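Local coordinates for protein putative reductase (Peptoclostridium difficile, PDB 5J6C) that binds flavin mononucleotide and probably uses it to reduce nitro compounds, possibly including the antibiotic metronidazole, at residues 72-77 / 160-165; 122-127 / 170-175. One frame throughout, in Å; residues are numbered along the deposited sequence.

How the contacts relate
The two contacts lie on opposite faces of one antiparallel sheet, their centres 13 Å apart. Contact 1 sets strand 71-76, outermost within the chain, against the end of helix 154-162 and the turn after it, while contact 2 sets the inner strand 168-177 against helix 116-133. Phe73 joins them: strand alternation turns its ring from the face of contact 1 to that of contact 2, where its CZ lies 3.7 Å from Ala123 CB and its CE1 4.0 Å from Ile127 CD1. Contact 2 is the one near the flavin, with Ile122 in the FMN pocket and the Cys172 side chain about 6 Å from a bound FMN. Both contacts also touch the second subunit.

Contact 1: residues 72-77 / 160-165; sequences EFIVVD and EELKVP
Leu162, near the C-terminal end of helix 154-162, packs against Ile74 and Val76 of strand 71-76, outermost within this chain. Its CG stands anti to the carbonyl carbon (chi1 -60°), which carries both methyls toward the strand, and the fork divides the work: CD1 meets Ile74 at both CD1 (3.9 Å) and CG2 (4.0 Å), whereas CD2 only skirts Val76, 4.4 Å from its CG2. The leucine and isoleucine side chains run past one another in opposite directions, so they touch along their flanks. A branched leucine suits this place because it can cover two strand residues of the same face. Lys163 then takes a positive phi (61°) and turns the chain out of the helix; its amine leads away from the strand, fitting for an exposed lysine. In the mixed alpha/beta core of this nitroreductase fold, helices cover both faces of the sheet: Ile74 and Val76 look toward helix 154-162, with Lys81 and Leu82 of helix 79-86 also against Val76, and Phe73 and Val75 look to the other side. After the turn, Val164 points back inward, and its CG2 comes 3.7 Å from Ile74 CD1. The extended end of Ile74 (chi2 177°) carries that one methyl to both partners, which approach it from directions nearly at right angles. The strand's outer edge is occupied too, since Phe73, Ile74 and Val75 pair in a parallel ladder with a strand of the second subunit.

Contact 2: residues 122-127 / 170-175; sequences IAASYI and VECIIS
The carbonyl oxygen of Ile122 is gripped twice, by the backbone N of Tyr126 at 3.0 Å and by Ser125 OG at 2.8 Å. The hydroxyl meets the C=O at 126° and is tilted 21° from the carbonyl plane. A serine suits this side of the helix, turned away from the strand, because its hydroxyl can donate to a carbonyl of the preceding turn in its own helix; it also bonds Ser125 OG of the second subunit. Toward the strand the helix is apolar. Ala124, small enough to bring the two backbones close, puts CB 3.8 Å from Cys172 SG and 4.1 Å from Ile174 CD1. Cys172 holds its sulfur between the backbone N and the carbonyl carbon, a rotamer that brings SG over to the helix, against that alanine methyl. One turn on, Ile127 and Ile174 cross at a slant, touching through CG2 of each at 4.0 Å. Ile106 on strand 102-109 and Trp140 on strand 137-142 widen the same apolar floor. The axes of segments 122-127 and 170-175 run almost parallel, 6° apart and 9.7 Å at closest approach: an interface helix packed on a central strand beside the FMN site, as in the dimeric nitroreductase fold.

Contact 1: residues 72-77 / 160-165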
ATOM      1  N   GLU A  72       3.052  -4.445 -12.935  1.00 23.86           N
ATOM      2  CA  GLU A  72       2.288  -5.276 -13.865  1.00 27.89           C
ATOM      3  C   GLU A  72       1.694  -6.429 -13.071  1.00 23.75           C
ATOM      4  O   GLU A  72       2.179  -6.778 -11.991  1.00 21.04           O
ATOM      5  CB  GLU A  72       3.129  -5.839 -15.024  1.00 21.71           C
ATOM      6  CG  GLU A  72       4.151  -4.874 -15.577  1.00 29.85           C
ATOM      7  CD  GLU A  72       4.228  -4.880 -17.077  1.00 31.91           C
ATOM      8  OE1 GLU A  72       3.440  -5.617 -17.711  1.00 32.15           O
ATOM      9  OE2 GLU A  72       5.091  -4.148 -17.616  1.00 35.27           O
ATOM     10  N   PHE A  73       0.644  -7.025 -13.620  1.00 19.36           N
ATOM     11  CA  PHE A  73      -0.132  -8.038 -12.917  1.00 22.05           C
ATOM     12  C   PHE A  73      -0.199  -9.307 -13.750  1.00 21.85           C
ATOM     13  O   PHE A  73      -0.483  -9.260 -14.950  1.00 22.31           O
ATOM     14  CB  PHE A  73      -1.527  -7.496 -12.590  1.00 21.72           C
ATOM     15  CG  PHE A  73      -1.488  -6.146 -11.924  1.00 20.85           C
ATOM     16  CD1 PHE A  73      -1.154  -6.027 -10.579  1.00 22.40           C
ATOM     17  CD2 PHE A  73      -1.722  -4.996 -12.650  1.00 21.85           C
ATOM     18  CE1 PHE A  73      -1.091  -4.777  -9.961  1.00 21.58           C
ATOM     19  CE2 PHE A  73      -1.658  -3.746 -12.053  1.00 22.91           C
ATOM     20  CZ  PHE A  73      -1.343  -3.632 -10.703  1.00 26.05           C
ATOM     21  N   ILE A  74       0.102 -10.431 -13.117  1.00 20.06           N
ATOM     22  CA  ILE A  74      -0.029 -11.739 -13.734  1.00 21.28           C
ATOM     23  C   ILE A  74      -1.159 -12.458 -13.016  1.00 21.51           C
ATOM     24  O   ILE A  74      -1.032 -12.848 -11.843  1.00 17.71           O
ATOM     25  CB  ILE A  74       1.280 -12.540 -13.683  1.00 22.25           C
ATOM     26  CG1 ILE A  74       2.424 -11.705 -14.263  1.00 20.42           C
ATOM     27  CG2 ILE A  74       1.124 -13.852 -14.459  1.00 20.66           C
ATOM     28  CD1 ILE A  74       3.770 -12.400 -14.193  1.00 22.32           C
ATOM     29  N   VAL A  75      -2.275 -12.600 -13.722  1.00 20.83           N
ATOM     30  CA  VAL A  75      -3.423 -13.350 -13.241  1.00 17.75           C
ATOM     31  C   VAL A  75      -3.168 -14.836 -13.456  1.00 22.77           C
ATOM     32  O   VAL A  75      -2.872 -15.274 -14.575  1.00 25.14           O
ATOM     33  CB  VAL A  75      -4.697 -12.899 -13.976  1.00 24.91           C
ATOM     34  CG1 VAL A  75      -5.914 -13.730 -13.544  1.00 17.45           C
ATOM     35  CG2 VAL A  75      -4.920 -11.410 -13.772  1.00 19.38           C
ATOM     36  N   VAL A  76      -3.304 -15.623 -12.393  1.00 19.95           N
ATOM     37  CA  VAL A  76      -3.047 -17.056 -12.456  1.00 22.11           C
ATOM     38  C   VAL A  76      -4.277 -17.795 -11.953  1.00 22.84           C
ATOM     39  O   VAL A  76      -4.701 -17.590 -10.811  1.00 22.17           O
ATOM     40  CB  VAL A  76      -1.809 -17.454 -11.638  1.00 17.04           C
ATOM     41  CG1 VAL A  76      -1.558 -18.949 -11.765  1.00 21.23           C
ATOM     42  CG2 VAL A  76      -0.610 -16.650 -12.115  1.00 19.62           C
ATOM     43  N   ASP A  77      -4.855 -18.647 -12.804  1.00 24.31           N
ATOM     44  CA  ASP A  77      -5.938 -19.526 -12.391  1.00 27.28           C
ATOM     45  C   ASP A  77      -5.707 -20.969 -12.807  1.00 25.58           C
ATOM     46  O   ASP A  77      -6.567 -21.820 -12.541  1.00 29.70           O
ATOM     47  CB  ASP A  77      -7.290 -19.029 -12.939  1.00 29.53           C
ATOM     48  CG  ASP A  77      -7.459 -19.276 -14.427  1.00 26.59           C
ATOM     49  OD1 ASP A  77      -6.473 -19.607 -15.128  1.00 27.23           O
ATOM     50  OD2 ASP A  77      -8.600 -19.114 -14.901  1.00 30.45           O
ATOM     51  N   GLU A 160      11.105 -17.522 -12.998  1.00 20.62           N
ATOM     52  CA  GLU A 160      11.297 -18.707 -13.831  1.00 23.13           C
ATOM     53  C   GLU A 160       9.971 -19.409 -14.087  1.00 26.51           C
ATOM     54  O   GLU A 160       9.714 -19.895 -15.195  1.00 27.21           O
ATOM     55  CB  GLU A 160      12.281 -19.667 -13.167  1.00 21.31           C
ATOM     56  CG  GLU A 160      13.694 -19.129 -13.066  1.00 26.22           C
ATOM     57  CD  GLU A 160      14.423 -19.130 -14.409  1.00 32.39           C
ATOM     58  OE1 GLU A 160      13.963 -19.838 -15.343  1.00 28.76           O
ATOM     59  OE2 GLU A 160      15.462 -18.429 -14.522  1.00 29.21           O
ATOM     60  N   GLU A 161       9.116 -19.471 -13.067  1.00 24.08           N
ATOM     61  CA  GLU A 161       7.858 -20.189 -13.202  1.00 23.86           C
ATOM     62  C   GLU A 161       6.920 -19.472 -14.163  1.00 27.50           C
ATOM     63  O   GLU A 161       6.201 -20.116 -14.933  1.00 27.30           O
ATOM     64  CB  GLU A 161       7.217 -20.351 -11.827  1.00 25.62           C
ATOM     65  CG  GLU A 161       5.895 -21.088 -11.855  1.00 30.41           C
ATOM     66  CD  GLU A 161       6.046 -22.490 -12.417  1.00 35.42           C
ATOM     67  OE1 GLU A 161       7.067 -23.149 -12.102  1.00 36.48           O
ATOM     68  OE2 GLU A 161       5.151 -22.909 -13.182  1.00 35.00           O
ATOM     69  N   LEU A 162       6.928 -18.138 -14.152  1.00 23.85           N
ATOM     70  CA  LEU A 162       6.014 -17.345 -14.967  1.00 25.27           C
ATOM     71  C   LEU A 162       6.699 -16.690 -16.169  1.00 24.96           C
ATOM     72  O   LEU A 162       6.074 -15.876 -16.859  1.00 23.51           O
ATOM     73  CB  LEU A 162       5.336 -16.285 -14.092  1.00 23.58           C
ATOM     74  CG  LEU A 162       4.526 -16.856 -12.925  1.00 20.38           C
ATOM     75  CD1 LEU A 162       3.882 -15.725 -12.180  1.00 23.17           C
ATOM     76  CD2 LEU A 162       3.465 -17.840 -13.433  1.00 20.90           C
ATOM     77  N   LYS A 163       7.969 -17.015 -16.419  1.00 25.36           N
ATOM     78  CA  LYS A 163       8.705 -16.539 -17.591  1.00 24.55           C
ATOM     79  C   LYS A 163       8.821 -15.013 -17.603  1.00 24.15           C
ATOM     80  O   LYS A 163       8.717 -14.370 -18.644  1.00 24.80           O
ATOM     81  CB  LYS A 163       8.070 -17.072 -18.880  1.00 32.23           C
ATOM     82  CG  LYS A 163       8.077 -18.585 -18.951  1.00 35.43           C
ATOM     83  CD  LYS A 163       9.483 -19.075 -19.278  1.00 41.19           C
ATOM     84  CE  LYS A 163       9.556 -20.589 -19.472  1.00 53.16           C
ATOM     85  NZ  LYS A 163      10.123 -21.016 -20.801  1.00 56.69           N
ATOM     86  N   VAL A 164       9.084 -14.441 -16.434  1.00 25.57           N
ATOM     87  CA  VAL A 164       9.164 -12.987 -16.261  1.00 26.44           C
ATOM     88  C   VAL A 164      10.564 -12.512 -16.599  1.00 27.58           C
ATOM     89  O   VAL A 164      11.542 -13.045 -16.047  1.00 26.37           O
ATOM     90  CB  VAL A 164       8.800 -12.619 -14.826  1.00 23.50           C
ATOM     91  CG1 VAL A 164       8.909 -11.115 -14.631  1.00 24.50           C
ATOM     92  CG2 VAL A 164       7.409 -13.131 -14.496  1.00 23.43           C
ATOM     93  N   PRO A 165      10.731 -11.497 -17.453  1.00 27.32           N
ATOM     94  CA  PRO A 165      12.072 -10.983 -17.748  1.00 26.85           C
ATOM     95  C   PRO A 165      12.730 -10.410 -16.499  1.00 28.48           C
ATOM     96  O   PRO A 165      12.072 -10.028 -15.528  1.00 26.42           O
ATOM     97  CB  PRO A 165      11.821  -9.890 -18.794  1.00 22.94           C
ATOM     98  CG  PRO A 165      10.475 -10.205 -19.356  1.00 26.36           C
ATOM     99  CD  PRO A 165       9.691 -10.806 -18.239  1.00 26.05           C
TER

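Contact 2: residues 122-127 / 170-175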
ATOM      1  N   ILE A 122       0.913  -0.531  -3.040  1.00 15.57           N
ATOM      2  CA  ILE A 122      -0.359   0.174  -3.117  1.00 19.69           C
ATOM      3  C   ILE A 122      -1.321  -0.564  -4.028  1.00 18.90           C
ATOM      4  O   ILE A 122      -2.507  -0.717  -3.709  1.00 21.70           O
ATOM      5  CB  ILE A 122      -0.144   1.615  -3.594  1.00 21.92           C
ATOM      6  CG1 ILE A 122       0.652   2.402  -2.556  1.00 17.50           C
ATOM      7  CG2 ILE A 122      -1.489   2.266  -3.916  1.00 17.92           C
ATOM      8  CD1 ILE A 122       1.382   3.567  -3.151  1.00 18.66           C
ATOM      9  N   ALA A 123      -0.837  -1.011  -5.189  1.00 18.28           N
ATOM     10  CA  ALA A 123      -1.703  -1.749  -6.099  1.00 20.72           C
ATOM     11  C   ALA A 123      -2.224  -3.028  -5.446  1.00 21.19           C
ATOM     12  O   ALA A 123      -3.411  -3.359  -5.563  1.00 19.31           O
ATOM     13  CB  ALA A 123      -0.955  -2.050  -7.396  1.00 23.73           C
ATOM     14  N   ALA A 124      -1.355  -3.745  -4.732  1.00 21.55           N
ATOM     15  CA  ALA A 124      -1.784  -4.961  -4.052  1.00 19.73           C
ATOM     16  C   ALA A 124      -2.832  -4.665  -2.991  1.00 21.12           C
ATOM     17  O   ALA A 124      -3.745  -5.474  -2.778  1.00 20.44           O
ATOM     18  CB  ALA A 124      -0.574  -5.660  -3.425  1.00 18.60           C
ATOM     19  N   SER A 125      -2.718  -3.524  -2.308  1.00 20.36           N
ATOM     20  CA  SER A 125      -3.724  -3.182  -1.313  1.00 21.86           C
ATOM     21  C   SER A 125      -5.049  -2.858  -1.981  1.00 19.10           C
ATOM     22  O   SER A 125      -6.105  -3.258  -1.486  1.00 18.68           O
ATOM     23  CB  SER A 125      -3.245  -2.023  -0.440  1.00 22.30           C
ATOM     24  OG  SER A 125      -3.515  -0.770  -1.050  1.00 28.13           O
ATOM     25  N   TYR A 126      -5.012  -2.168  -3.126  1.00 20.04           N
ATOM     26  CA  TYR A 126      -6.246  -1.915  -3.867  1.00 21.03           C
ATOM     27  C   TYR A 126      -6.887  -3.228  -4.305  1.00 19.06           C
ATOM     28  O   TYR A 126      -8.114  -3.376  -4.257  1.00 20.41           O
ATOM     29  CB  TYR A 126      -5.982  -1.003  -5.075  1.00 18.62           C
ATOM     30  CG  TYR A 126      -5.899   0.498  -4.773  1.00 20.94           C
ATOM     31  CD1 TYR A 126      -5.530   0.965  -3.507  1.00 20.60           C
ATOM     32  CD2 TYR A 126      -6.203   1.445  -5.750  1.00 20.08           C
ATOM     33  CE1 TYR A 126      -5.446   2.333  -3.225  1.00 18.66           C
ATOM     34  CE2 TYR A 126      -6.133   2.827  -5.469  1.00 19.07           C
ATOM     35  CZ  TYR A 126      -5.755   3.257  -4.203  1.00 19.51           C
ATOM     36  OH  TYR A 126      -5.683   4.608  -3.914  1.00 20.80           O
ATOM     37  N   ILE A 127      -6.068  -4.211  -4.689  1.00 21.10           N
ATOM     38  CA  ILE A 127      -6.593  -5.518  -5.086  1.00 21.84           C
ATOM     39  C   ILE A 127      -7.318  -6.171  -3.913  1.00 22.10           C
ATOM     40  O   ILE A 127      -8.473  -6.606  -4.030  1.00 20.17           O
ATOM     41  CB  ILE A 127      -5.451  -6.401  -5.642  1.00 21.25           C
ATOM     42  CG1 ILE A 127      -5.123  -5.979  -7.080  1.00 18.94           C
ATOM     43  CG2 ILE A 127      -5.789  -7.898  -5.564  1.00 19.87           C
ATOM     44  CD1 ILE A 127      -3.781  -6.500  -7.626  1.00 18.51           C
ATOM     45  N   VAL A 170       9.505  -9.359  -8.337  1.00 22.00           N
ATOM     46  CA  VAL A 170       8.223  -9.840  -7.826  1.00 19.09           C
ATOM     47  C   VAL A 170       8.031  -9.316  -6.415  1.00 17.91           C
ATOM     48  O   VAL A 170       8.869  -9.546  -5.538  1.00 20.15           O
ATOM     49  CB  VAL A 170       8.126 -11.374  -7.855  1.00 20.03           C
ATOM     50  CG1 VAL A 170       6.724 -11.809  -7.413  1.00 17.30           C
ATOM     51  CG2 VAL A 170       8.433 -11.903  -9.243  1.00 19.27           C
ATOM     52  N   GLU A 171       6.928  -8.603  -6.195  1.00 18.62           N
ATOM     53  CA  GLU A 171       6.647  -8.014  -4.893  1.00 17.12           C
ATOM     54  C   GLU A 171       5.935  -8.998  -3.980  1.00 17.09           C
ATOM     55  O   GLU A 171       6.381  -9.248  -2.855  1.00 19.36           O
ATOM     56  CB  GLU A 171       5.801  -6.742  -5.055  1.00 19.63           C
ATOM     57  CG  GLU A 171       5.213  -6.230  -3.745  1.00 16.63           C
ATOM     58  CD  GLU A 171       6.276  -5.926  -2.699  1.00 20.44           C
ATOM     59  OE1 GLU A 171       6.026  -6.149  -1.500  1.00 21.57           O
ATOM     60  OE2 GLU A 171       7.372  -5.470  -3.073  1.00 20.22           O
ATOM     61  N   CYS A 172       4.849  -9.591  -4.464  1.00 16.42           N
ATOM     62  CA  CYS A 172       4.000 -10.438  -3.644  1.00 16.71           C
ATOM     63  C   CYS A 172       3.014 -11.144  -4.559  1.00 17.87           C
ATOM     64  O   CYS A 172       2.819 -10.745  -5.714  1.00 20.31           O
ATOM     65  CB  CYS A 172       3.247  -9.612  -2.591  1.00 17.12           C
ATOM     66  SG  CYS A 172       2.105  -8.391  -3.329  1.00 16.14           S
ATOM     67  N   ILE A 173       2.410 -12.204  -4.037  1.00 16.00           N
ATOM     68  CA  ILE A 173       1.268 -12.862  -4.661  1.00 18.55           C
ATOM     69  C   ILE A 173       0.037 -12.603  -3.800  1.00 17.65           C
ATOM     70  O   ILE A 173       0.094 -12.737  -2.569  1.00 18.39           O
ATOM     71  CB  ILE A 173       1.502 -14.373  -4.814  1.00 17.54           C
ATOM     72  CG1 ILE A 173       2.906 -14.652  -5.357  1.00 15.25           C
ATOM     73  CG2 ILE A 173       0.439 -14.985  -5.728  1.00 19.48           C
ATOM     74  CD1 ILE A 173       3.110 -16.084  -5.728  1.00 16.40           C
ATOM     75  N   ILE A 174      -1.075 -12.238  -4.436  1.00 18.99           N
ATOM     76  CA  ILE A 174      -2.359 -12.138  -3.743  1.00 15.79           C
ATOM     77  C   ILE A 174      -3.185 -13.349  -4.153  1.00 16.06           C
ATOM     78  O   ILE A 174      -3.555 -13.481  -5.324  1.00 14.94           O
ATOM     79  CB  ILE A 174      -3.109 -10.837  -4.062  1.00 16.58           C
ATOM     80  CG1 ILE A 174      -2.239  -9.603  -3.812  1.00 19.77           C
ATOM     81  CG2 ILE A 174      -4.382 -10.753  -3.216  1.00 19.10           C
ATOM     82  CD1 ILE A 174      -1.934  -9.356  -2.351  1.00 19.98           C
ATOM     83  N   SER A 175      -3.472 -14.237  -3.203  1.00 17.55           N
ATOM     84  CA  SER A 175      -4.403 -15.335  -3.441  1.00 19.43           C
ATOM     85  C   SER A 175      -5.810 -14.861  -3.117  1.00 20.96           C
ATOM     86  O   SER A 175      -6.017 -14.147  -2.136  1.00 19.75           O
ATOM     87  CB  SER A 175      -4.065 -16.555  -2.586  1.00 22.68           C
ATOM     88  OG  SER A 175      -4.375 -16.306  -1.240  1.00 26.76           O
TER